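Local structure of putative acetyltransferase (Nocardia farcinica, 3D9W) at residues 238-243 and 250-255; 221-226 and 234-239; 137-142 and 179-184. The protein probably transfers the acetyl group of acetyl-CoA to the amine nitrogen of arylamines, as an arylamine N-acetyltransferase. All blocks are in the same frame, centred on the assembly; numbering follows the deposited sequence.

Contact 1: 238-243 and 250-255; sequences LTLITE and DIRALT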
loop_
_atom_site.group_PDB
_atom_site.type_symbol
_atom_site.label_atom_id
_atom_site.label_comp_id
_atom_site.label_asym_id
_atom_site.label_seq_id
_atom_site.Cartn_x
_atom_site.Cartn_y
_atom_site.Cartn_z
ATOM N N LEU A 238 -12.112 -2.832 16.255
ATOM C CA LEU A 238 -13.542 -3.062 16.120
ATOM C C LEU A 238 -14.219 -1.784 15.642
ATOM O O LEU A 238 -15.434 -1.637 15.734
ATOM C CB LEU A 238 -14.142 -3.507 17.449
ATOM C CG LEU A 238 -13.729 -4.878 17.967
ATOM C CD1 LEU A 238 -14.467 -5.121 19.262
ATOM C CD2 LEU A 238 -14.061 -5.963 16.955
ATOM N N THR A 239 -13.419 -0.855 15.131
ATOM C CA THR A 239 -13.944 0.409 14.629
ATOM C C THR A 239 -13.954 0.342 13.113
ATOM O O THR A 239 -12.913 0.161 12.486
ATOM C CB THR A 239 -13.072 1.585 15.085
ATOM O OG1 THR A 239 -12.925 1.536 16.504
ATOM C CG2 THR A 239 -13.711 2.896 14.718
ATOM N N LEU A 240 -15.136 0.467 12.527
ATOM C CA LEU A 240 -15.260 0.412 11.080
ATOM C C LEU A 240 -15.490 1.807 10.527
ATOM O O LEU A 240 -16.454 2.488 10.887
ATOM C CB LEU A 240 -16.416 -0.506 10.678
ATOM C CG LEU A 240 -16.672 -0.663 9.178
ATOM C CD1 LEU A 240 -15.432 -1.181 8.493
ATOM C CD2 LEU A 240 -17.823 -1.614 8.962
ATOM N N ILE A 241 -14.599 2.236 9.645
ATOM C CA ILE A 241 -14.713 3.558 9.066
ATOM C C ILE A 241 -14.857 3.509 7.564
ATOM O O ILE A 241 -14.247 2.680 6.894
ATOM C CB ILE A 241 -13.475 4.399 9.349
ATOM C CG1 ILE A 241 -12.960 4.115 10.760
ATOM C CG2 ILE A 241 -13.809 5.877 9.162
ATOM C CD1 ILE A 241 -11.598 4.718 11.042
ATOM N N THR A 242 -15.677 4.409 7.045
ATOM C CA THR A 242 -15.876 4.534 5.616
ATOM C C THR A 242 -15.695 6.032 5.375
ATOM O O THR A 242 -16.366 6.848 5.996
ATOM C CB THR A 242 -17.278 4.088 5.186
ATOM O OG1 THR A 242 -17.465 2.706 5.512
ATOM C CG2 THR A 242 -17.437 4.267 3.692
ATOM N N GLU A 243 -14.770 6.384 4.491
ATOM C CA GLU A 243 -14.464 7.774 4.190
ATOM C C GLU A 243 -14.719 8.064 2.720
ATOM O O GLU A 243 -14.628 7.165 1.889
ATOM C CB GLU A 243 -12.995 8.030 4.500
ATOM C CG GLU A 243 -12.628 9.472 4.687
ATOM C CD GLU A 243 -11.129 9.663 4.811
ATOM O OE1 GLU A 243 -10.457 8.744 5.346
ATOM O OE2 GLU A 243 -10.633 10.732 4.380
ATOM N N ASP A 250 -18.369 8.177 8.108
ATOM C CA ASP A 250 -19.204 7.617 9.160
ATOM C C ASP A 250 -18.495 6.397 9.720
ATOM O O ASP A 250 -17.632 5.817 9.068
ATOM C CB ASP A 250 -20.580 7.240 8.621
ATOM C CG ASP A 250 -20.512 6.204 7.541
ATOM O OD1 ASP A 250 -20.246 5.028 7.877
ATOM O OD2 ASP A 250 -20.713 6.568 6.357
ATOM N N ILE A 251 -18.843 6.020 10.938
ATOM C CA ILE A 251 -18.208 4.877 11.561
ATOM C C ILE A 251 -19.208 3.951 12.201
ATOM O O ILE A 251 -20.399 4.242 12.284
ATOM C CB ILE A 251 -17.261 5.304 12.662
ATOM C CG1 ILE A 251 -18.037 6.180 13.646
ATOM C CG2 ILE A 251 -16.058 6.040 12.076
ATOM C CD1 ILE A 251 -17.544 6.078 15.055
ATOM N N ARG A 252 -18.697 2.837 12.690
ATOM C CA ARG A 252 -19.534 1.852 13.323
ATOM C C ARG A 252 -18.668 1.157 14.349
ATOM O O ARG A 252 -17.482 0.919 14.104
ATOM C CB ARG A 252 -20.041 0.852 12.271
ATOM C CG ARG A 252 -21.182 -0.042 12.739
ATOM C CD ARG A 252 -22.335 -0.086 11.715
ATOM N NE ARG A 252 -22.074 -1.001 10.600
ATOM C CZ ARG A 252 -22.093 -2.335 10.682
ATOM N NH1 ARG A 252 -22.365 -2.940 11.838
ATOM N NH2 ARG A 252 -21.838 -3.070 9.602
ATOM N N ALA A 253 -19.258 0.871 15.505
ATOM C CA ALA A 253 -18.563 0.169 16.569
ATOM C C ALA A 253 -19.030 -1.279 16.453
ATOM O O ALA A 253 -20.181 -1.605 16.758
ATOM C CB ALA A 253 -18.942 0.745 17.907
ATOM N N LEU A 254 -18.128 -2.138 15.990
ATOM C CA LEU A 254 -18.428 -3.546 15.785
ATOM C C LEU A 254 -18.181 -4.469 16.974
ATOM O O LEU A 254 -17.458 -4.134 17.926
ATOM C CB LEU A 254 -17.634 -4.058 14.589
ATOM C CG LEU A 254 -17.935 -3.333 13.277
ATOM C CD1 LEU A 254 -16.965 -3.792 12.195
ATOM C CD2 LEU A 254 -19.372 -3.610 12.858
ATOM N N THR A 255 -18.809 -5.638 16.895
ATOM C CA THR A 255 -18.682 -6.675 17.902
ATOM C C THR A 255 -17.877 -7.770 17.215
ATOM O O THR A 255 -17.876 -7.861 15.980
ATOM C CB THR A 255 -20.048 -7.241 18.316
ATOM O OG1 THR A 255 -20.586 -8.046 17.262
ATOM C CG2 THR A 255 -21.009 -6.120 18.604
#
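Five backbone hydrogen bonds join segment 238-243 to segment 250-255, the two strands running antiparallel at 165°. The straightest links Leu240 N to Arg252 O, 2.9 Å long and bent only 2° at the hydrogen. Its return partner, Arg252 N to Leu240 O, is also 2.9 Å but markedly bent (130°), and Leu240 O additionally receives the CA-H of Ile251, with a CA to O distance of 3.0 Å. Thr242 and Asp250 form the second hydrogen-bonded pair. Past the end of the ladder Leu254 N still reaches Leu238 O at 2.8 Å, so pairing outlasts the regular strands.

Apolar contacts divide between the two faces. On the face of Leu240 and Arg252, Leu240 crosses Leu254 obliquely, its CB 3.7 Å from Leu254 CD1. Both leucines also rest on Val262 of helix 259-265. On the other face Ile241 and Ile251 lie side by side and meet branch to branch, CG2 to CG2 at 3.7 Å.

The polar side chains mostly look elsewhere: Thr242 OG1 bonds to His233 ND1, while Arg252, its chain bent at chi2 and chi3, forms a weak, long ion pair with Glu258. The arrangement is a beta hairpin, the last in a four-stranded antiparallel meander, with Leu240 and Leu254 packed on helix 259-265 and strand 249-253 at the sheet edge.

Contact 2: 221-226 and 234-239; sequences RPFLQR and VLDGLT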
loop_
_atom_site.group_PDB
_atom_site.type_symbol
_atom_site.label_atom_id
_atom_site.label_comp_id
_atom_site.label_asym_id
_atom_site.label_seq_id
_atom_site.Cartn_x
_atom_site.Cartn_y
_atom_site.Cartn_z
ATOM N N ARG A 221 -3.459 -5.699 16.690
ATOM C CA ARG A 221 -4.825 -5.984 16.244
ATOM C C ARG A 221 -5.050 -5.872 14.732
ATOM O O ARG A 221 -4.211 -5.354 13.984
ATOM C CB ARG A 221 -5.824 -5.052 16.931
ATOM C CG ARG A 221 -5.648 -3.579 16.585
ATOM C CD ARG A 221 -5.089 -2.868 17.782
ATOM N NE ARG A 221 -5.152 -1.421 17.656
ATOM C CZ ARG A 221 -4.907 -0.584 18.663
ATOM N NH1 ARG A 221 -4.588 -1.071 19.869
ATOM N NH2 ARG A 221 -4.967 0.735 18.463
ATOM N N PRO A 222 -6.201 -6.364 14.268
ATOM C CA PRO A 222 -6.555 -6.321 12.858
ATOM C C PRO A 222 -6.568 -4.894 12.343
ATOM O O PRO A 222 -7.005 -3.976 13.039
ATOM C CB PRO A 222 -7.944 -6.933 12.849
ATOM C CG PRO A 222 -7.830 -7.957 13.872
ATOM C CD PRO A 222 -7.149 -7.213 14.999
ATOM N N PHE A 223 -6.064 -4.712 11.129
ATOM C CA PHE A 223 -6.058 -3.406 10.488
ATOM C C PHE A 223 -6.285 -3.643 8.996
ATOM O O PHE A 223 -5.376 -4.048 8.269
ATOM C CB PHE A 223 -4.737 -2.684 10.720
ATOM C CG PHE A 223 -4.756 -1.262 10.265
ATOM C CD1 PHE A 223 -5.509 -0.314 10.945
ATOM C CD2 PHE A 223 -4.081 -0.880 9.115
ATOM C CE1 PHE A 223 -5.594 0.988 10.483
ATOM C CE2 PHE A 223 -4.159 0.416 8.645
ATOM C CZ PHE A 223 -4.917 1.353 9.328
ATOM N N LEU A 224 -7.510 -3.398 8.545
ATOM C CA LEU A 224 -7.866 -3.623 7.151
ATOM C C LEU A 224 -8.355 -2.374 6.423
ATOM O O LEU A 224 -9.076 -1.539 6.979
ATOM C CB LEU A 224 -8.961 -4.687 7.070
ATOM C CG LEU A 224 -8.832 -5.900 7.989
ATOM C CD1 LEU A 224 -10.046 -6.800 7.837
ATOM C CD2 LEU A 224 -7.558 -6.648 7.657
ATOM N N GLN A 225 -7.956 -2.250 5.170
ATOM C CA GLN A 225 -8.406 -1.140 4.367
ATOM C C GLN A 225 -8.836 -1.729 3.037
ATOM O O GLN A 225 -8.329 -2.767 2.616
ATOM C CB GLN A 225 -7.291 -0.132 4.132
ATOM C CG GLN A 225 -6.698 0.458 5.371
ATOM C CD GLN A 225 -5.639 1.475 5.043
ATOM O OE1 GLN A 225 -5.942 2.584 4.597
ATOM N NE2 GLN A 225 -4.381 1.099 5.242
ATOM N N ARG A 226 -9.804 -1.086 2.403
ATOM C CA ARG A 226 -10.282 -1.504 1.098
ATOM C C ARG A 226 -10.453 -0.167 0.415
ATOM O O ARG A 226 -11.090 0.736 0.961
ATOM C CB ARG A 226 -11.620 -2.236 1.200
ATOM C CG ARG A 226 -12.093 -2.803 -0.123
ATOM C CD ARG A 226 -11.112 -3.826 -0.646
ATOM N NE ARG A 226 -11.626 -4.492 -1.837
ATOM C CZ ARG A 226 -11.463 -4.053 -3.080
ATOM N NH1 ARG A 226 -10.784 -2.940 -3.314
ATOM N NH2 ARG A 226 -12.001 -4.716 -4.089
ATOM N N VAL A 234 -12.124 1.221 6.240
ATOM C CA VAL A 234 -11.034 0.930 7.163
ATOM C C VAL A 234 -11.527 0.211 8.414
ATOM O O VAL A 234 -12.515 0.615 9.026
ATOM C CB VAL A 234 -10.301 2.219 7.622
ATOM C CG1 VAL A 234 -9.250 1.879 8.677
ATOM C CG2 VAL A 234 -9.646 2.895 6.441
ATOM N N LEU A 235 -10.839 -0.868 8.774
ATOM C CA LEU A 235 -11.163 -1.603 9.992
ATOM C C LEU A 235 -9.963 -1.469 10.925
ATOM O O LEU A 235 -8.892 -1.993 10.642
ATOM C CB LEU A 235 -11.431 -3.084 9.720
ATOM C CG LEU A 235 -11.713 -3.828 11.031
ATOM C CD1 LEU A 235 -12.910 -3.207 11.745
ATOM C CD2 LEU A 235 -11.976 -5.280 10.751
ATOM N N ASP A 236 -10.150 -0.749 12.027
ATOM C CA ASP A 236 -9.092 -0.516 13.004
ATOM C C ASP A 236 -9.536 -1.104 14.345
ATOM O O ASP A 236 -10.003 -0.387 15.239
ATOM C CB ASP A 236 -8.838 0.994 13.119
ATOM C CG ASP A 236 -7.631 1.333 13.986
ATOM O OD1 ASP A 236 -6.681 0.516 14.059
ATOM O OD2 ASP A 236 -7.631 2.439 14.574
ATOM N N GLY A 237 -9.375 -2.418 14.467
ATOM C CA GLY A 237 -9.785 -3.120 15.666
ATOM C C GLY A 237 -11.244 -3.459 15.470
ATOM O O GLY A 237 -11.589 -4.268 14.614
ATOM N N LEU A 238 -12.112 -2.832 16.255
ATOM C CA LEU A 238 -13.542 -3.062 16.120
ATOM C C LEU A 238 -14.219 -1.784 15.642
ATOM O O LEU A 238 -15.434 -1.637 15.734
ATOM C CB LEU A 238 -14.142 -3.507 17.449
ATOM C CG LEU A 238 -13.729 -4.878 17.967
ATOM C CD1 LEU A 238 -14.467 -5.121 19.262
ATOM C CD2 LEU A 238 -14.061 -5.963 16.955
ATOM N N THR A 239 -13.419 -0.855 15.131
ATOM C CA THR A 239 -13.944 0.409 14.629
ATOM C C THR A 239 -13.954 0.342 13.113
ATOM O O THR A 239 -12.913 0.161 12.486
ATOM C CB THR A 239 -13.072 1.585 15.085
ATOM O OG1 THR A 239 -12.925 1.536 16.504
ATOM C CG2 THR A 239 -13.711 2.896 14.718
HETATM O O HOH W 1 -4.826 2.309 15.391
#
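Phe223 and Asp236, a non-hydrogen-bonded pair, cross obliquely with ring and carboxylate planes 89° apart. Both side chains leave anti to their backbone N, which sets Asp236 OD1 at the ring edge, 3.4 Å from Phe223 CD1. Asp236 OD1 also accepts a hydrogen bond from a water 2.9 Å away; this water also takes a weak, long bond from Arg221 NH2. Arg221 NE stays 4.4 Å from Asp236 OD1, beyond a salt bridge, though the opposite charges probably attract. Further along this face Gln225 and Val234 lie side by side, pointing the same way, with Gln225 CG 4.0 Å from Val234 CG2, while the other branch, Val234 CG1, approaches Phe223 CE1.

On the reverse face Leu224 and Leu235 also lie side by side, Leu224 CD1 3.8 Å from Leu235 CD2. Beneath them the backbones bond both ways, Leu224 N using an in-plane lone pair of Leu235 O. Gly237 N then reaches Pro222 O at 3.2 Å from above the carbonyl plane. Gly237 and Leu238 form the corners of a type II' turn, with a glycine phi of 87°.

The leucine face packs on helix 259-265 through Ile263 and Leu259. Strand 223-227 borders the residue Phe51 by backbone bonding at Gln225, and strand 232-236 has strand 239-243 as its other neighbour in the sheet.

Contact 3: 137-142 and 179-184; sequences VGFGRG and LHQFGR
Arg141 NH2 is held by two acceptors: a salt bridge to Glu243 OE2 and a weak, bent bond to Phe182 O, 3.1 Å away at the guanidinium edge. The chain is extended from CG to NE, carrying the flat group from the 137-142 loop to strand 175-183. Its second nitrogen, Arg141 NH1, gives a hydrogen bond to an in-plane water at 3.1 Å, which in turn accepts a weak bond from Phe182 N.

Gln181 meets the guanidinium tip to tip yet lies over one of its faces, the planes 34° apart and Gln181 NE2 3.7 Å from Arg141 CZ. Gln181 OE1 comes within 3.3 Å of Arg141 NH1, but at too poor an angle to bond; this oxygen is taken by Arg190 NE instead. The Phe139 ring crosses the same amide, planes 79° apart, with CE2 4.2 Å from Gln181 OE1.

Arg190 also bonds to the carbonyl oxygens of Arg141 and Gly142, tying this loop to strand 188-193. The contact is thus a buried polar junction of two arginines, where one carboxylate, backbone oxygens, the Gln181 amide oxygen and a water share the donors; Arg141 probably keeps Glu243 ionised, the two charges offsetting each other.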
loop_
_atom_site.group_PDB
_atom_site.type_symbol
_atom_site.label_atom_id
_atom_site.label_comp_id
_atom_site.label_asym_id
_atom_site.label_seq_id
_atom_site.Cartn_x
_atom_site.Cartn_y
_atom_site.Cartn_z
ATOM N N VAL A 137 1.258 2.176 -4.109
ATOM C CA VAL A 137 0.201 1.195 -4.270
ATOM C C VAL A 137 -0.062 0.323 -3.052
ATOM O O VAL A 137 -0.924 -0.554 -3.092
ATOM C CB VAL A 137 0.506 0.268 -5.483
ATOM C CG1 VAL A 137 0.452 1.064 -6.785
ATOM C CG2 VAL A 137 1.882 -0.377 -5.311
ATOM N N GLY A 138 0.660 0.559 -1.967
ATOM C CA GLY A 138 0.458 -0.282 -0.802
ATOM C C GLY A 138 0.012 0.407 0.471
ATOM O O GLY A 138 -0.090 -0.242 1.518
ATOM N N PHE A 139 -0.260 1.711 0.394
ATOM C CA PHE A 139 -0.680 2.448 1.579
ATOM C C PHE A 139 -2.048 1.975 2.066
ATOM O O PHE A 139 -2.308 1.946 3.268
ATOM C CB PHE A 139 -0.724 3.960 1.309
ATOM C CG PHE A 139 -0.891 4.794 2.565
ATOM C CD1 PHE A 139 0.161 4.942 3.469
ATOM C CD2 PHE A 139 -2.114 5.391 2.866
ATOM C CE1 PHE A 139 -0.003 5.671 4.654
ATOM C CE2 PHE A 139 -2.291 6.122 4.051
ATOM C CZ PHE A 139 -1.229 6.260 4.944
ATOM N N GLY A 140 -2.922 1.611 1.129
ATOM C CA GLY A 140 -4.241 1.150 1.504
ATOM C C GLY A 140 -5.300 2.192 1.237
ATOM O O GLY A 140 -6.485 1.895 1.303
ATOM N N ARG A 141 -4.869 3.413 0.937
ATOM C CA ARG A 141 -5.778 4.513 0.650
ATOM C C ARG A 141 -5.301 5.252 -0.599
ATOM O O ARG A 141 -5.269 6.482 -0.637
ATOM C CB ARG A 141 -5.823 5.475 1.838
ATOM C CG ARG A 141 -6.847 6.608 1.730
ATOM C CD ARG A 141 -6.836 7.415 3.013
ATOM N NE ARG A 141 -7.805 8.506 3.052
ATOM C CZ ARG A 141 -7.716 9.621 2.335
ATOM N NH1 ARG A 141 -6.701 9.811 1.496
ATOM N NH2 ARG A 141 -8.634 10.561 2.486
ATOM N N GLY A 142 -4.934 4.493 -1.624
ATOM C CA GLY A 142 -4.456 5.108 -2.840
ATOM C C GLY A 142 -3.156 5.813 -2.545
ATOM O O GLY A 142 -2.471 5.450 -1.593
ATOM N N LEU A 179 3.972 14.142 1.441
ATOM C CA LEU A 179 2.719 14.057 0.713
ATOM C C LEU A 179 1.609 14.401 1.700
ATOM O O LEU A 179 1.572 13.860 2.802
ATOM C CB LEU A 179 2.512 12.644 0.179
ATOM C CG LEU A 179 1.290 12.509 -0.723
ATOM C CD1 LEU A 179 1.596 13.166 -2.058
ATOM C CD2 LEU A 179 0.941 11.045 -0.913
ATOM N N HIS A 180 0.713 15.303 1.310
ATOM C CA HIS A 180 -0.391 15.715 2.178
ATOM C C HIS A 180 -1.720 15.221 1.626
ATOM O O HIS A 180 -1.996 15.394 0.456
ATOM C CB HIS A 180 -0.450 17.243 2.278
ATOM C CG HIS A 180 0.725 17.861 2.970
ATOM N ND1 HIS A 180 0.781 18.029 4.337
ATOM C CD2 HIS A 180 1.879 18.372 2.480
ATOM C CE1 HIS A 180 1.917 18.621 4.659
ATOM N NE2 HIS A 180 2.603 18.840 3.551
ATOM N N GLN A 181 -2.551 14.619 2.466
ATOM C CA GLN A 181 -3.847 14.133 2.012
ATOM C C GLN A 181 -4.936 14.824 2.805
ATOM O O GLN A 181 -4.711 15.193 3.950
ATOM C CB GLN A 181 -3.963 12.627 2.236
ATOM C CG GLN A 181 -3.890 12.237 3.697
ATOM C CD GLN A 181 -4.361 10.824 3.956
ATOM O OE1 GLN A 181 -3.935 9.885 3.292
ATOM N NE2 GLN A 181 -5.240 10.664 4.937
ATOM N N PHE A 182 -6.107 15.003 2.194
ATOM C CA PHE A 182 -7.250 15.629 2.862
ATOM C C PHE A 182 -8.172 14.511 3.330
ATOM O O PHE A 182 -8.518 13.627 2.550
ATOM C CB PHE A 182 -8.011 16.548 1.909
ATOM C CG PHE A 182 -9.043 17.393 2.591
ATOM C CD1 PHE A 182 -8.666 18.498 3.354
ATOM C CD2 PHE A 182 -10.391 17.052 2.525
ATOM C CE1 PHE A 182 -9.619 19.246 4.047
ATOM C CE2 PHE A 182 -11.359 17.797 3.217
ATOM C CZ PHE A 182 -10.969 18.895 3.981
ATOM N N GLY A 183 -8.571 14.545 4.599
ATOM C CA GLY A 183 -9.426 13.496 5.126
ATOM C C GLY A 183 -10.214 13.818 6.385
ATOM O O GLY A 183 -10.369 14.979 6.758
ATOM N N ARG A 184 -10.707 12.768 7.039
ATOM C CA ARG A 184 -11.524 12.879 8.247
ATOM C C ARG A 184 -11.194 14.014 9.204
ATOM O O ARG A 184 -12.093 14.547 9.863
ATOM C CB ARG A 184 -11.491 11.573 9.032
ATOM C CG ARG A 184 -11.794 10.332 8.210
ATOM C CD ARG A 184 -12.701 9.412 9.019
ATOM N NE ARG A 184 -12.363 9.427 10.447
ATOM C CZ ARG A 184 -11.339 8.771 10.989
ATOM N NH1 ARG A 184 -10.536 8.030 10.230
ATOM N NH2 ARG A 184 -11.123 8.865 12.296
HETATM O O HOH W 2 -6.576 12.444 -0.089
#

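Contacts 1 and 2, their centres 8 Å apart, are the last and first strand pairs of one four-stranded antiparallel sheet and share Leu238 and Thr239; strands 232-236 and 239-243 pair between them, Ile241 O and Val234 N, 2.7 Å apart, probably bonding. Contact 3 comes first along the chain and lies nearest the chain's centre, about 18 Å from contact 1 and 15 Å from contact 2 between centres, where a loop meets strand 175-183 of the eight-stranded sheet. A salt bridge joins Glu243 to Arg141, and Gln225 NE2 probably bonds to Phe139 O at 3.0 Å. The smaller sheet thus meets the larger in part through the 137-142 loop and in part directly at residues 183-184.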